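Local coordinates for putative epoxide hydrolase protein (PDB 5BOV) that probably works as an alpha/beta-hydrolase, perhaps cleaving epoxides or, less certainly, monoacylglycerol-type esters, although its true substrate is not established, at residues A7-I11 / I44-A48; G39-D43 / F178-W183; R60-P64 / L95-I101; Y171-T175 / H209-T213. Residue numbers count along the deposited sequence, not the author numbering.

Contact 1 (A7-I11 / I44-A48); sequences AFDKI and IQSYA
How a single aromatic knob can dock a chain terminus is illustrated by Phe8. Residues 7-9 form a 3-10 turn closed by Lys10 N to Ala7 O (3.2 Å), after which Lys10 and Ile11 run on in extended conformation. Residues 44-46 form a second 3-10 turn, with Tyr47 N bonded to Ile44 O (2.9 Å) and Ala48 N to Gln45 O (3.1 Å). The backbones come closest at Phe8 and Ala48, with CA atoms 6.5 Å apart. With chi1 t and chi2 near 81°, the Phe8 ring projects into the hollow of the opposing turn. Ala48 CA sits over one ring face, 3.7 Å from the centroid and 10° off the normal, a CH-pi contact, while Ala48 CB lies 3.8 Å from Phe8 CE2. At the ring edge, Phe8 CZ meets Ile44 O at 3.3 Å. Next to the ring, Ile44 (p, t) extends its own bump, so that its CD1 touches Ile11 CD1 at 3.8 Å and Phe8 CE2 at 4.2 Å. Beside them a water bridges Asp9 OD1 (2.6 Å) and Gln45 NE2 (2.9 Å). The apolar plug thus packs an N-terminal turn, just ahead of strand 12-16, against the loop leading to helix 50-56; Phe8, Ile11 and Ile44 all rest on Val24 of strand 19-26, and Ile44 also reaches Val63 of strand 59-74.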
loop_
_atom_site.group_PDB
_atom_site.type_symbol
_atom_site.label_atom_id
_atom_site.label_comp_id
_atom_site.label_asym_id
_atom_site.label_seq_id
_atom_site.Cartn_x
_atom_site.Cartn_y
_atom_site.Cartn_z
ATOM N N ALA A 7 -6.729 21.124 -4.645
ATOM C CA ALA A 7 -7.086 20.550 -3.320
ATOM C C ALA A 7 -6.200 19.407 -2.896
ATOM O O ALA A 7 -5.981 19.172 -1.693
ATOM C CB ALA A 7 -8.546 20.026 -3.312
ATOM N N PHE A 8 -5.796 18.639 -3.904
ATOM C CA PHE A 8 -4.989 17.433 -3.597
ATOM C C PHE A 8 -3.598 17.836 -3.182
ATOM O O PHE A 8 -2.908 17.013 -2.575
ATOM C CB PHE A 8 -4.901 16.534 -4.834
ATOM C CG PHE A 8 -4.396 15.160 -4.519
ATOM C CD1 PHE A 8 -5.250 14.178 -4.001
ATOM C CD2 PHE A 8 -3.056 14.861 -4.695
ATOM C CE1 PHE A 8 -4.785 12.931 -3.662
ATOM C CE2 PHE A 8 -2.618 13.617 -4.348
ATOM C CZ PHE A 8 -3.471 12.678 -3.822
ATOM N N ASP A 9 -3.177 19.079 -3.406
ATOM C CA ASP A 9 -1.917 19.547 -2.913
ATOM C C ASP A 9 -1.922 20.192 -1.502
ATOM O O ASP A 9 -0.862 20.644 -1.061
ATOM C CB ASP A 9 -1.257 20.452 -3.928
ATOM C CG ASP A 9 -0.810 19.700 -5.182
ATOM O OD1 ASP A 9 -0.557 18.467 -5.112
ATOM O OD2 ASP A 9 -0.783 20.390 -6.244
ATOM N N LYS A 10 -3.052 20.168 -0.791
ATOM C CA LYS A 10 -3.103 20.664 0.567
ATOM C C LYS A 10 -2.901 19.451 1.459
ATOM O O LYS A 10 -3.753 18.623 1.550
ATOM C CB LYS A 10 -4.427 21.383 0.825
ATOM C CG LYS A 10 -4.489 22.679 0.044
ATOM C CD LYS A 10 -5.871 23.330 0.169
ATOM C CE LYS A 10 -5.814 24.744 -0.379
ATOM N NZ LYS A 10 -5.973 24.697 -1.858
ATOM N N ILE A 11 -1.709 19.341 2.016
ATOM C CA ILE A 11 -1.334 18.230 2.865
ATOM C C ILE A 11 -1.605 18.559 4.310
ATOM O O ILE A 11 -1.172 19.577 4.814
ATOM C CB ILE A 11 0.137 17.874 2.723
ATOM C CG1 ILE A 11 0.456 17.657 1.228
ATOM C CG2 ILE A 11 0.445 16.631 3.501
ATOM C CD1 ILE A 11 -0.422 16.643 0.533
ATOM N N ILE A 44 1.342 9.143 -2.453
ATOM C CA ILE A 44 -0.032 9.604 -2.565
ATOM C C ILE A 44 -0.425 10.035 -3.991
ATOM O O ILE A 44 -1.599 10.076 -4.364
ATOM C CB ILE A 44 -0.354 10.743 -1.572
ATOM C CG1 ILE A 44 0.465 11.991 -1.848
ATOM C CG2 ILE A 44 -0.158 10.212 -0.138
ATOM C CD1 ILE A 44 0.010 13.178 -1.070
ATOM N N GLN A 45 0.568 10.423 -4.831
ATOM C CA GLN A 45 0.235 10.817 -6.183
ATOM C C GLN A 45 -0.402 9.713 -7.003
ATOM O O GLN A 45 -1.027 9.953 -8.047
ATOM C CB GLN A 45 1.458 11.389 -6.927
ATOM C CG GLN A 45 2.120 12.588 -6.260
ATOM C CD GLN A 45 1.169 13.719 -5.844
ATOM O OE1 GLN A 45 1.383 14.314 -4.734
ATOM N NE2 GLN A 45 0.259 14.047 -6.627
ATOM N N SER A 46 -0.269 8.468 -6.546
ATOM C CA SER A 46 -0.953 7.353 -7.158
ATOM C C SER A 46 -2.504 7.584 -7.185
ATOM O O SER A 46 -3.160 7.035 -8.074
ATOM C CB SER A 46 -0.713 6.081 -6.349
ATOM O OG SER A 46 0.650 5.686 -6.355
ATOM N N TYR A 47 -2.989 8.450 -6.288
ATOM C CA TYR A 47 -4.392 8.750 -6.163
ATOM C C TYR A 47 -4.716 10.181 -6.465
ATOM O O TYR A 47 -5.840 10.600 -6.220
ATOM C CB TYR A 47 -4.845 8.368 -4.761
ATOM C CG TYR A 47 -4.593 6.895 -4.443
ATOM C CD1 TYR A 47 -5.371 5.905 -5.038
ATOM C CD2 TYR A 47 -3.570 6.504 -3.584
ATOM C CE1 TYR A 47 -5.211 4.577 -4.740
ATOM C CE2 TYR A 47 -3.348 5.152 -3.294
ATOM C CZ TYR A 47 -4.147 4.189 -3.874
ATOM O OH TYR A 47 -3.999 2.862 -3.575
ATOM N N ALA A 48 -3.848 10.883 -7.204
ATOM C CA ALA A 48 -4.121 12.295 -7.492
ATOM C C ALA A 48 -5.288 12.469 -8.409
ATOM O O ALA A 48 -5.868 13.585 -8.455
ATOM C CB ALA A 48 -2.889 12.977 -8.054
HETATM O O HOH W 1 -0.639 16.720 -7.078
#

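Contact 2 (G39-D43 / F178-W183); sequences GWPYD and FAKFIW
Trp183 overlaps the ring of Tyr42 in an offset stack, the five-membered ring and the phenol having centroids 4.3 Å apart and planes at 26°. This stack joins helix 175-186 to loop 39-43, whose Gly-Trp-Pro sequence and cis peptide bond before Pro41 fit the HGXP motif of epoxide hydrolases in the alpha/beta-hydrolase fold. In such enzymes this loop helps form the oxyanion hole, consistent with the hydrogen bond from Trp40 N to OD2 of Asp110, the probable nucleophile. Tyr42 N bonds to Gly39 O (2.9 Å), so the loop curls back on itself and presents Pro41 to the helix; the nearest CA pair is Pro41 and Ala179, 6.0 Å apart. Pro41 CG meets Ala179 CB at 3.7 Å and Pro41 CD meets Ile182 CG2 at 3.8 Å, while Trp40 (t) sets CZ3 4.0 Å from Ile182 CG2. A water links Tyr42 OH (2.7 Å) with Trp183 O (2.8 Å). Trp183 (chi1 m) aims its indole nitrogen along the ring plane, NE1 donating to Pro41 O at 2.9 Å and 177°.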
loop_
_atom_site.group_PDB
_atom_site.type_symbol
_atom_site.label_atom_id
_atom_site.label_comp_id
_atom_site.label_asym_id
_atom_site.label_seq_id
_atom_site.Cartn_x
_atom_site.Cartn_y
_atom_site.Cartn_z
ATOM N N GLY A 39 1.701 2.122 -2.520
ATOM C CA GLY A 39 2.675 1.088 -2.417
ATOM C C GLY A 39 4.106 1.591 -2.509
ATOM O O GLY A 39 4.360 2.812 -2.474
ATOM N N TRP A 40 5.005 0.631 -2.671
ATOM C CA TRP A 40 6.489 0.912 -2.727
ATOM C C TRP A 40 6.963 0.731 -4.197
ATOM O O TRP A 40 6.597 -0.312 -4.812
ATOM C CB TRP A 40 7.284 -0.060 -1.858
ATOM C CG TRP A 40 8.732 0.191 -1.944
ATOM C CD1 TRP A 40 9.428 1.069 -1.206
ATOM C CD2 TRP A 40 9.674 -0.437 -2.809
ATOM N NE1 TRP A 40 10.745 1.066 -1.572
ATOM C CE2 TRP A 40 10.925 0.146 -2.562
ATOM C CE3 TRP A 40 9.572 -1.370 -3.820
ATOM C CZ2 TRP A 40 12.073 -0.207 -3.297
ATOM C CZ3 TRP A 40 10.711 -1.756 -4.483
ATOM C CH2 TRP A 40 11.949 -1.143 -4.251
ATOM N N PRO A 41 7.798 1.625 -4.745
ATOM C CA PRO A 41 8.198 2.901 -4.173
ATOM C C PRO A 41 7.405 4.049 -4.788
ATOM O O PRO A 41 7.826 4.720 -5.733
ATOM C CB PRO A 41 9.689 2.961 -4.581
ATOM C CG PRO A 41 9.757 2.159 -5.874
ATOM C CD PRO A 41 8.504 1.336 -5.999
ATOM N N TYR A 42 6.148 4.127 -4.355
ATOM C CA TYR A 42 5.176 5.090 -4.895
ATOM C C TYR A 42 4.742 6.009 -3.794
ATOM O O TYR A 42 5.282 5.944 -2.655
ATOM C CB TYR A 42 4.007 4.372 -5.534
ATOM C CG TYR A 42 4.453 3.341 -6.574
ATOM C CD1 TYR A 42 4.561 3.709 -7.883
ATOM C CD2 TYR A 42 4.655 2.016 -6.261
ATOM C CE1 TYR A 42 4.943 2.788 -8.875
ATOM C CE2 TYR A 42 5.001 1.098 -7.198
ATOM C CZ TYR A 42 5.145 1.472 -8.504
ATOM O OH TYR A 42 5.497 0.523 -9.424
ATOM N N ASP A 43 3.772 6.882 -4.042
ATOM C CA ASP A 43 3.271 7.716 -2.947
ATOM C C ASP A 43 1.819 8.145 -3.190
ATOM O O ASP A 43 1.159 7.551 -4.042
ATOM C CB ASP A 43 4.178 8.928 -2.657
ATOM C CG ASP A 43 4.001 10.053 -3.635
ATOM O OD1 ASP A 43 3.402 9.861 -4.704
ATOM O OD2 ASP A 43 4.621 11.109 -3.336
ATOM N N PHE A 178 17.057 4.182 -8.570
ATOM C CA PHE A 178 16.687 2.813 -8.222
ATOM C C PHE A 178 15.154 2.678 -8.263
ATOM O O PHE A 178 14.641 1.788 -8.961
ATOM C CB PHE A 178 17.234 2.415 -6.849
ATOM C CG PHE A 178 17.161 0.929 -6.603
ATOM C CD1 PHE A 178 15.978 0.285 -6.345
ATOM C CD2 PHE A 178 18.313 0.156 -6.648
ATOM C CE1 PHE A 178 15.913 -1.094 -6.168
ATOM C CE2 PHE A 178 18.240 -1.222 -6.451
ATOM C CZ PHE A 178 17.055 -1.867 -6.257
ATOM N N ALA A 179 14.461 3.638 -7.668
ATOM C CA ALA A 179 12.998 3.566 -7.683
ATOM C C ALA A 179 12.498 3.714 -9.111
ATOM O O ALA A 179 11.518 3.055 -9.494
ATOM C CB ALA A 179 12.386 4.636 -6.777
ATOM N N LYS A 180 13.105 4.583 -9.909
ATOM C CA LYS A 180 12.610 4.748 -11.267
ATOM C C LYS A 180 12.780 3.458 -12.095
ATOM O O LYS A 180 11.930 3.091 -12.862
ATOM C CB LYS A 180 13.325 5.930 -11.992
ATOM C CG LYS A 180 12.639 6.351 -13.290
ATOM C CD LYS A 180 13.382 7.591 -13.838
ATOM C CE LYS A 180 12.571 8.276 -14.919
ATOM N NZ LYS A 180 13.220 9.523 -15.408
ATOM N N PHE A 181 13.932 2.783 -11.915
ATOM C CA PHE A 181 14.140 1.517 -12.552
ATOM C C PHE A 181 13.078 0.476 -12.141
ATOM O O PHE A 181 12.516 -0.222 -12.986
ATOM C CB PHE A 181 15.573 1.070 -12.206
ATOM C CG PHE A 181 16.018 -0.183 -12.895
ATOM C CD1 PHE A 181 16.488 -0.156 -14.187
ATOM C CD2 PHE A 181 15.972 -1.360 -12.251
ATOM C CE1 PHE A 181 16.930 -1.323 -14.832
ATOM C CE2 PHE A 181 16.384 -2.508 -12.845
ATOM C CZ PHE A 181 16.814 -2.512 -14.151
ATOM N N ILE A 182 12.770 0.462 -10.845
ATOM C CA ILE A 182 11.747 -0.395 -10.369
ATOM C C ILE A 182 10.371 -0.051 -11.037
ATOM O O ILE A 182 9.592 -0.939 -11.374
ATOM C CB ILE A 182 11.645 -0.352 -8.845
ATOM C CG1 ILE A 182 12.909 -1.002 -8.194
ATOM C CG2 ILE A 182 10.379 -1.023 -8.358
ATOM C CD1 ILE A 182 13.097 -2.492 -8.483
ATOM N N TRP A 183 10.023 1.238 -11.151
ATOM C CA TRP A 183 8.776 1.573 -11.776
ATOM C C TRP A 183 8.665 0.990 -13.185
ATOM O O TRP A 183 7.648 0.453 -13.578
ATOM C CB TRP A 183 8.575 3.112 -11.856
ATOM C CG TRP A 183 8.096 3.863 -10.689
ATOM C CD1 TRP A 183 8.396 3.646 -9.408
ATOM C CD2 TRP A 183 7.299 5.061 -10.715
ATOM N NE1 TRP A 183 7.802 4.585 -8.617
ATOM C CE2 TRP A 183 7.144 5.480 -9.404
ATOM C CE3 TRP A 183 6.706 5.793 -11.728
ATOM C CZ2 TRP A 183 6.429 6.621 -9.060
ATOM C CZ3 TRP A 183 5.941 6.911 -11.392
ATOM C CH2 TRP A 183 5.825 7.314 -10.107
HETATM O O HOH W 2 5.298 0.911 -12.047
#

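Contact 3 (R60-P64 / L95-I101); sequences RVIVP and LMDALNI
A strand can offer a helix only every second side chain, and residues 60-64 show the rule: Arg60, Ile62 and Pro64 point toward 95-101, whereas Val63 points away. The backbones stay apart, CA atoms 9.6 Å at Ile62 and Met96 (a selenomethionine) and 8.9 Å at Pro64 and Leu95, so side chains fill the gap. Leu95 (t, p) places CD2 3.9 Å from Pro64 CB and 4.1 Å from Ile62 CG2. Ile62 (m, m) folds so that CD1 meets Leu99 CD1 at 3.9 Å and CG1 meets Ile101 CD1 at 4.1 Å; Leu99 and Ile101 both adopt m, t. Arg60, stretched out as t, t, t, lays one guanidinium face over Ile101 CD1 and salt-bridges Asp25 through NH2. Two waters extend its reach: water 3 lies 2.9 Å from Arg60 NH2 and 2.7 Å from Leu99 O, water 4 2.9 Å from both Arg60 NH1 and Leu99 O. The helix ends in a Schellman motif, Asn100 having positive phi, with Ile101 N bonded to Met96 O (2.9 Å) and Asn100 N to Asp97 O (3.0 Å). This turns Ile101 back to the sheet, where strand 59-74, helix 85-98 and strand 104-108 form a beta-alpha-beta crossover of the alpha/beta-hydrolase core.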
loop_
_atom_site.group_PDB
_atom_site.type_symbol
_atom_site.label_atom_id
_atom_site.label_comp_id
_atom_site.label_asym_id
_atom_site.label_seq_id
_atom_site.Cartn_x
_atom_site.Cartn_y
_atom_site.Cartn_z
ATOM N N ARG A 60 -15.887 11.060 1.030
ATOM C CA ARG A 60 -14.819 11.715 1.745
ATOM C C ARG A 60 -13.579 10.847 1.529
ATOM O O ARG A 60 -13.577 9.713 2.003
ATOM C CB ARG A 60 -15.122 11.817 3.219
ATOM C CG ARG A 60 -14.035 12.581 3.923
ATOM C CD ARG A 60 -13.962 12.375 5.387
ATOM N NE ARG A 60 -12.864 13.045 6.062
ATOM C CZ ARG A 60 -12.835 13.098 7.389
ATOM N NH1 ARG A 60 -13.802 12.521 8.079
ATOM N NH2 ARG A 60 -11.829 13.660 8.023
ATOM N N VAL A 61 -12.496 11.461 1.032
ATOM C CA VAL A 61 -11.304 10.660 0.658
ATOM C C VAL A 61 -10.065 11.082 1.451
ATOM O O VAL A 61 -9.662 12.263 1.491
ATOM C CB VAL A 61 -11.027 10.812 -0.840
ATOM C CG1 VAL A 61 -9.990 9.806 -1.274
ATOM C CG2 VAL A 61 -12.315 10.610 -1.607
ATOM N N ILE A 62 -9.460 10.096 2.110
ATOM C CA ILE A 62 -8.229 10.252 2.882
ATOM C C ILE A 62 -7.109 9.536 2.176
ATOM O O ILE A 62 -7.238 8.326 1.845
ATOM C CB ILE A 62 -8.389 9.611 4.282
ATOM C CG1 ILE A 62 -9.620 10.129 5.046
ATOM C CG2 ILE A 62 -7.107 9.765 5.091
ATOM C CD1 ILE A 62 -9.512 11.548 5.340
ATOM N N VAL A 63 -6.011 10.258 1.917
ATOM C CA VAL A 63 -4.866 9.636 1.216
ATOM C C VAL A 63 -3.559 9.922 1.988
ATOM O O VAL A 63 -3.006 11.036 1.859
ATOM C CB VAL A 63 -4.720 10.137 -0.233
ATOM C CG1 VAL A 63 -3.758 9.263 -1.002
ATOM C CG2 VAL A 63 -6.066 10.184 -0.952
ATOM N N PRO A 64 -3.111 8.986 2.848
ATOM C CA PRO A 64 -1.962 9.217 3.649
ATOM C C PRO A 64 -0.672 8.755 3.078
ATOM O O PRO A 64 -0.641 7.750 2.361
ATOM C CB PRO A 64 -2.278 8.399 4.916
ATOM C CG PRO A 64 -3.024 7.197 4.384
ATOM C CD PRO A 64 -3.799 7.713 3.218
ATOM N N LEU A 95 -4.750 6.328 12.588
ATOM C CA LEU A 95 -5.222 7.495 11.776
ATOM C C LEU A 95 -6.730 7.570 11.797
ATOM O O LEU A 95 -7.310 8.676 11.944
ATOM C CB LEU A 95 -4.727 7.343 10.315
ATOM C CG LEU A 95 -5.140 8.389 9.331
ATOM C CD1 LEU A 95 -4.604 9.763 9.717
ATOM C CD2 LEU A 95 -4.694 8.002 7.916
HETATM N N MSE A 96 -7.403 6.431 11.629
HETATM C CA MSE A 96 -8.885 6.390 11.629
HETATM C C MSE A 96 -9.385 6.900 12.954
HETATM O O MSE A 96 -10.298 7.768 13.022
HETATM C CB MSE A 96 -9.390 4.974 11.325
HETATM C CG MSE A 96 -9.238 4.662 9.818
HETATM SE SE MSE A 96 -9.756 2.782 9.558
HETATM C CE MSE A 96 -11.616 3.185 9.598
ATOM N N ASP A 97 -8.813 6.375 14.037
ATOM C CA ASP A 97 -9.174 6.867 15.341
ATOM C C ASP A 97 -8.963 8.390 15.518
ATOM O O ASP A 97 -9.862 9.105 16.061
ATOM C CB ASP A 97 -8.442 6.154 16.475
ATOM C CG ASP A 97 -8.782 4.672 16.581
ATOM O OD1 ASP A 97 -9.859 4.234 16.103
ATOM O OD2 ASP A 97 -7.974 3.960 17.251
ATOM N N ALA A 98 -7.817 8.894 15.082
ATOM C CA ALA A 98 -7.499 10.287 15.247
ATOM C C ALA A 98 -8.463 11.198 14.463
ATOM O O ALA A 98 -8.753 12.350 14.840
ATOM C CB ALA A 98 -6.051 10.576 14.848
ATOM N N LEU A 99 -8.941 10.706 13.319
ATOM C CA LEU A 99 -9.934 11.384 12.499
ATOM C C LEU A 99 -11.385 11.134 12.893
ATOM O O LEU A 99 -12.294 11.635 12.238
ATOM C CB LEU A 99 -9.750 11.017 10.993
ATOM C CG LEU A 99 -8.397 11.451 10.361
ATOM C CD1 LEU A 99 -8.222 10.833 8.965
ATOM C CD2 LEU A 99 -8.308 12.987 10.280
ATOM N N ASN A 100 -11.607 10.322 13.901
ATOM C CA ASN A 100 -12.959 9.940 14.311
ATOM C C ASN A 100 -13.759 9.235 13.223
ATOM O O ASN A 100 -14.976 9.437 13.056
ATOM C CB ASN A 100 -13.747 11.134 14.906
ATOM C CG ASN A 100 -13.085 11.674 16.136
ATOM O OD1 ASN A 100 -12.712 10.906 17.022
ATOM N ND2 ASN A 100 -12.810 12.970 16.155
ATOM N N ILE A 101 -13.068 8.344 12.517
ATOM C CA ILE A 101 -13.668 7.597 11.421
ATOM C C ILE A 101 -13.880 6.194 11.985
ATOM O O ILE A 101 -12.902 5.459 12.160
ATOM C CB ILE A 101 -12.782 7.599 10.158
ATOM C CG1 ILE A 101 -12.728 9.012 9.516
ATOM C CG2 ILE A 101 -13.357 6.625 9.118
ATOM C CD1 ILE A 101 -11.721 9.110 8.361
HETATM O O HOH W 3 -12.208 13.986 10.899
HETATM O O HOH W 4 -14.714 11.882 10.727
#

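Contact 4 (Y171-T175 / H209-T213); sequences YRQNT and HVAIT
Tyr171, in the last turn of helix 165-173, reaches across to the first turn of helix 209-220. Its t rotamer (chi1 -165°) brings OH to His209 NE2 in a 2.7 Å hydrogen bond; the two rings meet rim to rim, centroids 5.5 Å apart and planes at 48°. Tyr171 CD2 also packs on Val210 CG2 at 3.9 Å, and its CE2 lies 3.6 Å from Thr213 OG1. Next, Arg172 is where the backbones come closest, its CA 6.0 Å from that of Val210. Both helices belong to the helical cap inserted into the alpha/beta-hydrolase fold, and the imidazole of His209 meets the Trp40 ring of the core loop, planes at about 10°. Arg172, salt-bridged to Glu168, lays a guanidinium face over Val210 CG1, 3.5 Å from its NH2, and a water connects NH2 (3.2 Å) to Ala211 N (2.9 Å). Beyond the helix end, Thr175 opens helix 175-186: its OG1 donates to Tyr171 O at 2.6 Å, while its CG2 sits 4.1 Å from His209 CD2.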
loop_
_atom_site.group_PDB
_atom_site.type_symbol
_atom_site.label_atom_id
_atom_site.label_comp_id
_atom_site.label_asym_id
_atom_site.label_seq_id
_atom_site.Cartn_x
_atom_site.Cartn_y
_atom_site.Cartn_z
ATOM N N TYR A 171 20.610 1.654 -2.209
ATOM C CA TYR A 171 19.278 2.283 -2.209
ATOM C C TYR A 171 19.374 3.679 -1.674
ATOM O O TYR A 171 18.680 4.585 -2.125
ATOM C CB TYR A 171 18.221 1.415 -1.502
ATOM C CG TYR A 171 16.790 1.878 -1.801
ATOM C CD1 TYR A 171 16.330 1.921 -3.126
ATOM C CD2 TYR A 171 15.947 2.279 -0.791
ATOM C CE1 TYR A 171 15.054 2.411 -3.396
ATOM C CE2 TYR A 171 14.665 2.774 -1.044
ATOM C CZ TYR A 171 14.221 2.809 -2.336
ATOM O OH TYR A 171 12.967 3.304 -2.666
ATOM N N ARG A 172 20.214 3.849 -0.668
ATOM C CA ARG A 172 20.426 5.189 -0.072
ATOM C C ARG A 172 21.148 6.119 -1.024
ATOM O O ARG A 172 20.777 7.289 -1.161
ATOM C CB ARG A 172 21.176 5.104 1.233
ATOM C CG ARG A 172 21.433 6.467 1.885
ATOM C CD ARG A 172 21.888 6.322 3.305
ATOM N NE ARG A 172 20.758 6.034 4.171
ATOM C CZ ARG A 172 20.588 4.939 4.899
ATOM N NH1 ARG A 172 21.469 3.943 4.909
ATOM N NH2 ARG A 172 19.489 4.862 5.652
ATOM N N GLN A 173 22.206 5.654 -1.657
ATOM C CA GLN A 173 22.949 6.527 -2.573
ATOM C C GLN A 173 22.194 6.865 -3.880
ATOM O O GLN A 173 22.440 7.915 -4.485
ATOM C CB GLN A 173 24.249 5.871 -2.967
ATOM C CG GLN A 173 25.220 5.818 -1.818
ATOM C CD GLN A 173 26.494 5.058 -2.211
ATOM O OE1 GLN A 173 26.881 4.988 -3.408
ATOM N NE2 GLN A 173 27.113 4.438 -1.225
ATOM N N ASN A 174 21.375 5.921 -4.345
ATOM C CA ASN A 174 20.794 5.921 -5.677
ATOM C C ASN A 174 19.228 5.816 -5.575
ATOM O O ASN A 174 18.673 5.242 -6.499
ATOM C CB ASN A 174 21.279 4.686 -6.530
ATOM C CG ASN A 174 22.800 4.629 -6.665
ATOM O OD1 ASN A 174 23.435 5.678 -6.809
ATOM N ND2 ASN A 174 23.393 3.410 -6.637
ATOM N N THR A 175 18.612 6.458 -4.592
ATOM C CA THR A 175 17.179 6.223 -4.332
ATOM C C THR A 175 16.363 6.548 -5.577
ATOM O O THR A 175 15.511 5.758 -6.040
ATOM C CB THR A 175 16.642 6.995 -3.167
ATOM O OG1 THR A 175 17.562 6.946 -2.096
ATOM C CG2 THR A 175 15.318 6.520 -2.802
ATOM N N HIS A 209 12.911 6.814 4.642
ATOM C CA HIS A 209 12.456 5.967 3.571
ATOM C C HIS A 209 13.340 4.717 3.368
ATOM O O HIS A 209 12.842 3.620 3.165
ATOM C CB HIS A 209 12.399 6.753 2.256
ATOM C CG HIS A 209 11.925 5.895 1.112
ATOM N ND1 HIS A 209 10.648 5.404 1.061
ATOM C CD2 HIS A 209 12.602 5.342 0.091
ATOM C CE1 HIS A 209 10.545 4.603 0.016
ATOM N NE2 HIS A 209 11.736 4.549 -0.571
ATOM N N VAL A 210 14.638 4.927 3.399
ATOM C CA VAL A 210 15.545 3.789 3.200
ATOM C C VAL A 210 15.357 2.817 4.303
ATOM O O VAL A 210 15.257 1.585 4.036
ATOM C CB VAL A 210 17.013 4.244 3.051
ATOM C CG1 VAL A 210 17.981 3.064 3.069
ATOM C CG2 VAL A 210 17.166 5.027 1.760
ATOM N N ALA A 211 15.387 3.312 5.560
ATOM C CA ALA A 211 15.319 2.414 6.682
ATOM C C ALA A 211 14.031 1.580 6.614
ATOM O O ALA A 211 14.037 0.370 6.875
ATOM C CB ALA A 211 15.402 3.163 7.992
ATOM N N ILE A 212 12.904 2.221 6.288
ATOM C CA ILE A 212 11.605 1.521 6.228
ATOM C C ILE A 212 11.618 0.497 5.100
ATOM O O ILE A 212 11.103 -0.645 5.270
ATOM C CB ILE A 212 10.432 2.506 6.081
ATOM C CG1 ILE A 212 10.317 3.366 7.329
ATOM C CG2 ILE A 212 9.112 1.774 5.824
ATOM C CD1 ILE A 212 10.027 2.633 8.613
ATOM N N THR A 213 12.161 0.876 3.943
ATOM C CA THR A 213 12.232 -0.021 2.818
ATOM C C THR A 213 13.043 -1.277 3.195
ATOM O O THR A 213 12.607 -2.435 2.969
ATOM C CB THR A 213 12.883 0.656 1.635
ATOM O OG1 THR A 213 12.047 1.740 1.195
ATOM C CG2 THR A 213 13.070 -0.290 0.437
HETATM O O HOH W 5 16.497 5.882 6.212
#

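From the N terminus, contact 1 closes first, joining residues 7-11 to 44-48 around a loop that holds the first three strands, just past the loop 39-43 that opens contact 2; contacts 1 and 2 therefore cross. Contact 3 then opens and closes within the long excursion that contact 2 spans, packing the crossover helix on strand 59-74, and it meets contact 1 through Val63 and Pro64 against Ile44, Tyr47 and Phe8. Further along, 171-175 lies before 178-183 and 209-213 after it, so contact 4 crosses contact 2. These two, with centres 11 Å apart, meet at Trp40, Tyr171, His209 and Thr213, joining the cap helices to the core loop, whereas contacts 1 and 3 bind the sheet's early strands.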